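Local coordinates for protein Atp-dependent DNA ligase (Psychromonas sp., PDB 4D05) that seals breaks in DNA as an ATP-dependent ligase, probably joining nicked strands through an enzyme-bound adenylate intermediate, at residues Q20-E25 with I129-I134. Sequence-based numbering, arbitrary orientation.
With AMP (adenosine monophosphate), chain H.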
loop_
_atom_site.group_PDB
_atom_site.type_symbol
_atom_site.label_atom_id
_atom_site.label_comp_id
_atom_site.label_asym_id
_atom_site.label_seq_id
_atom_site.Cartn_x
_atom_site.Cartn_y
_atom_site.Cartn_z
ATOM N N GLN A 20 -12.517 8.785 13.715
ATOM C CA GLN A 20 -11.408 9.674 14.056
ATOM C C GLN A 20 -10.381 9.738 12.944
ATOM O O GLN A 20 -9.412 10.489 13.065
ATOM C CB GLN A 20 -10.729 9.185 15.311
ATOM C CG GLN A 20 -11.686 8.974 16.388
ATOM C CD GLN A 20 -11.394 9.820 17.534
ATOM O OE1 GLN A 20 -11.397 11.047 17.418
ATOM N NE2 GLN A 20 -11.124 9.194 18.667
ATOM N N TYR A 21 -10.588 8.973 11.870
ATOM C CA TYR A 21 -9.584 8.893 10.803
ATOM C C TYR A 21 -10.021 9.516 9.499
ATOM O O TYR A 21 -11.148 9.312 9.039
ATOM C CB TYR A 21 -9.245 7.434 10.510
ATOM C CG TYR A 21 -8.596 6.785 11.666
ATOM C CD1 TYR A 21 -9.358 6.347 12.741
ATOM C CD2 TYR A 21 -7.226 6.634 11.722
ATOM C CE1 TYR A 21 -8.772 5.786 13.826
ATOM C CE2 TYR A 21 -6.634 6.064 12.813
ATOM C CZ TYR A 21 -7.421 5.641 13.872
ATOM O OH TYR A 21 -6.870 5.081 14.999
ATOM N N TYR A 22 -9.100 10.232 8.866
ATOM C CA TYR A 22 -9.290 10.647 7.495
ATOM C C TYR A 22 -8.921 9.492 6.566
ATOM O O TYR A 22 -7.862 8.874 6.712
ATOM C CB TYR A 22 -8.451 11.901 7.165
ATOM C CG TYR A 22 -9.141 13.146 7.701
ATOM C CD1 TYR A 22 -10.177 13.745 6.988
ATOM C CD2 TYR A 22 -8.797 13.668 8.925
ATOM C CE1 TYR A 22 -10.840 14.875 7.482
ATOM C CE2 TYR A 22 -9.444 14.780 9.436
ATOM C CZ TYR A 22 -10.465 15.373 8.714
ATOM O OH TYR A 22 -11.097 16.488 9.247
ATOM N N VAL A 23 -9.787 9.248 5.592
ATOM C CA VAL A 23 -9.652 8.113 4.689
ATOM C C VAL A 23 -9.369 8.624 3.291
ATOM O O VAL A 23 -10.048 9.514 2.798
ATOM C CB VAL A 23 -10.941 7.259 4.692
ATOM C CG1 VAL A 23 -10.782 6.053 3.803
ATOM C CG2 VAL A 23 -11.285 6.888 6.106
ATOM N N SER A 24 -8.361 8.024 2.650
ATOM C CA SER A 24 -7.953 8.419 1.323
ATOM C C SER A 24 -7.642 7.168 0.511
ATOM O O SER A 24 -7.473 6.083 1.052
ATOM C CB SER A 24 -6.692 9.315 1.414
ATOM O OG SER A 24 -5.624 8.601 2.007
ATOM N N GLU A 25 -7.588 7.326 -0.797
ATOM C CA GLU A 25 -7.217 6.210 -1.690
ATOM C C GLU A 25 -5.718 5.953 -1.639
ATOM O O GLU A 25 -4.891 6.865 -1.791
ATOM C CB GLU A 25 -7.639 6.529 -3.124
ATOM C CG GLU A 25 -7.380 5.353 -4.088
ATOM C CD GLU A 25 -7.934 5.553 -5.475
ATOM O OE1 GLU A 25 -8.871 6.365 -5.621
ATOM O OE2 GLU A 25 -7.432 4.886 -6.430
ATOM N N ILE A 129 -4.421 14.542 -2.520
ATOM C CA ILE A 129 -5.220 13.335 -2.423
ATOM C C ILE A 129 -6.448 13.662 -1.565
ATOM O O ILE A 129 -6.329 14.226 -0.498
ATOM C CB ILE A 129 -4.398 12.184 -1.825
ATOM C CG1 ILE A 129 -3.200 11.891 -2.746
ATOM C CG2 ILE A 129 -5.265 10.958 -1.679
ATOM C CD1 ILE A 129 -2.235 10.846 -2.235
ATOM N N GLU A 130 -7.633 13.310 -2.043
ATOM C CA GLU A 130 -8.859 13.551 -1.282
ATOM C C GLU A 130 -8.852 12.828 0.074
ATOM O O GLU A 130 -8.464 11.660 0.168
ATOM C CB GLU A 130 -10.077 13.114 -2.113
ATOM C CG GLU A 130 -11.420 13.381 -1.443
ATOM C CD GLU A 130 -12.623 12.765 -2.180
ATOM O OE1 GLU A 130 -12.452 12.075 -3.224
ATOM O OE2 GLU A 130 -13.760 12.980 -1.694
ATOM N N GLN A 131 -9.282 13.540 1.114
ATOM C CA GLN A 131 -9.338 13.027 2.475
ATOM C C GLN A 131 -10.788 13.158 2.939
ATOM O O GLN A 131 -11.381 14.268 2.914
ATOM C CB GLN A 131 -8.421 13.846 3.403
ATOM C CG GLN A 131 -6.896 13.837 3.039
ATOM C CD GLN A 131 -6.229 12.524 3.416
ATOM O OE1 GLN A 131 -6.788 11.720 4.162
ATOM N NE2 GLN A 131 -4.998 12.322 2.933
ATOM N N GLN A 132 -11.382 12.025 3.324
ATOM C CA GLN A 132 -12.790 12.028 3.717
ATOM C C GLN A 132 -13.026 11.314 5.033
ATOM O O GLN A 132 -12.255 10.475 5.453
ATOM C CB GLN A 132 -13.677 11.421 2.618
ATOM C CG GLN A 132 -13.372 9.973 2.249
ATOM C CD GLN A 132 -14.148 9.505 0.989
ATOM O OE1 GLN A 132 -15.371 9.361 1.016
ATOM N NE2 GLN A 132 -13.433 9.267 -0.104
ATOM N N LYS A 133 -14.145 11.656 5.659
ATOM C CA LYS A 133 -14.598 10.951 6.842
ATOM C C LYS A 133 -15.668 9.919 6.476
ATOM O O LYS A 133 -16.562 10.158 5.644
ATOM C CB LYS A 133 -15.182 11.948 7.864
ATOM C CG LYS A 133 -14.138 12.777 8.588
ATOM C CD LYS A 133 -13.250 11.898 9.442
ATOM C CE LYS A 133 -12.447 12.640 10.474
ATOM N NZ LYS A 133 -13.305 13.250 11.565
ATOM N N ILE A 134 -15.587 8.794 7.159
ATOM C CA ILE A 134 -16.460 7.640 6.917
ATOM C C ILE A 134 -17.128 7.279 8.234
ATOM O O ILE A 134 -16.479 7.290 9.290
ATOM C CB ILE A 134 -15.602 6.456 6.374
ATOM C CG1 ILE A 134 -14.981 6.787 5.008
ATOM C CG2 ILE A 134 -16.398 5.190 6.232
ATOM C CD1 ILE A 134 -15.988 6.966 3.887
HETATM P P AMP H . 1.342 -0.038 -0.092
HETATM O O1P AMP H . 1.473 -1.164 0.893
HETATM O O2P AMP H . 2.014 -0.004 -1.453
HETATM O "O5'" AMP H . 1.609 1.301 0.716
HETATM C "C5'" AMP H . 1.380 2.477 -0.026
HETATM C "C4'" AMP H . 2.557 3.369 0.218
HETATM O "O4'" AMP H . 2.403 4.606 -0.443
HETATM C "C3'" AMP H . 2.622 3.622 1.687
HETATM O "O3'" AMP H . 4.015 3.484 2.009
HETATM C "C2'" AMP H . 2.144 5.036 1.844
HETATM O "O2'" AMP H . 3.054 5.486 2.851
HETATM C "C1'" AMP H . 2.173 5.695 0.433
HETATM N N9 AMP H . 0.814 6.187 0.024
HETATM C C8 AMP H . 0.099 5.980 -1.118
HETATM N N7 AMP H . -1.123 6.569 -1.089
HETATM C C5 AMP H . -1.161 7.222 0.095
HETATM C C6 AMP H . -2.171 8.009 0.807
HETATM N N6 AMP H . -3.351 8.261 0.222
HETATM N N1 AMP H . -1.820 8.483 2.008
HETATM C C2 AMP H . -0.662 8.193 2.617
HETATM N N3 AMP H . 0.294 7.476 2.053
HETATM C C4 AMP H . 0.094 6.969 0.812
HETATM O O HOH W 1 -13.504 8.350 8.979
HETATM O O HOH W 2 -5.809 9.267 4.750
HETATM O O HOH W 3 -8.618 9.821 -1.821
#
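V23 and Q132 form a single antiparallel hydrogen-bonded bridge: V23 N donates to Q132 O at 2.8 Å, and Q132 N returns a bond to V23 O at 2.9 Å, both close to straight. Waters carry the pairing beyond this bridge: one joins Y21 O to I134 N, another E130 O to E25 N. A third lies within hydrogen-bonding distance of Y22 O, S24 OG and Q131 OE1, the last brought there by the bend at chi2 (-75°). At the adenine end, AMP N6 donates to both S24 OG (2.9 Å) and E25 O (2.9 Å), consistent with selection of adenine. Serine suits the place: its hydroxyl, between backbone N and carbonyl carbon (chi1 61°), accepts from the base, while its small CB lies 3.2 Å from E130 O. I129 brings its apolar CD1 to 3.7 Å from AMP N6, packing beside the amine.

K133 folds back so that CE sits 3.8 Å from the centroid of the Y22 ring, over the face, a CH-pi contact; its long chain, bent at chi2 and chi4, lets the ammonium, off-centre in a longer cation-pi contact, still hydrogen-bond to T19 O and Q160. An alanine in place of Y22 would remove the ring under K133 CE and the hydroxyl bonded to E108, and would probably loosen the lysine's placement and the packing against helix 107-121. V23 CG2 meets I134 CG1 at 3.9 Å; branched apolar chains suit this side, which faces helix 137-149.

In this nucleotidyltransferase domain, loop 129-134 thus flanks strand 21-26, whose other edge pairs with strand 154-159, and the two line the adenine end of the AMP pocket. Helix 107-121 packs against Y22 and Q131.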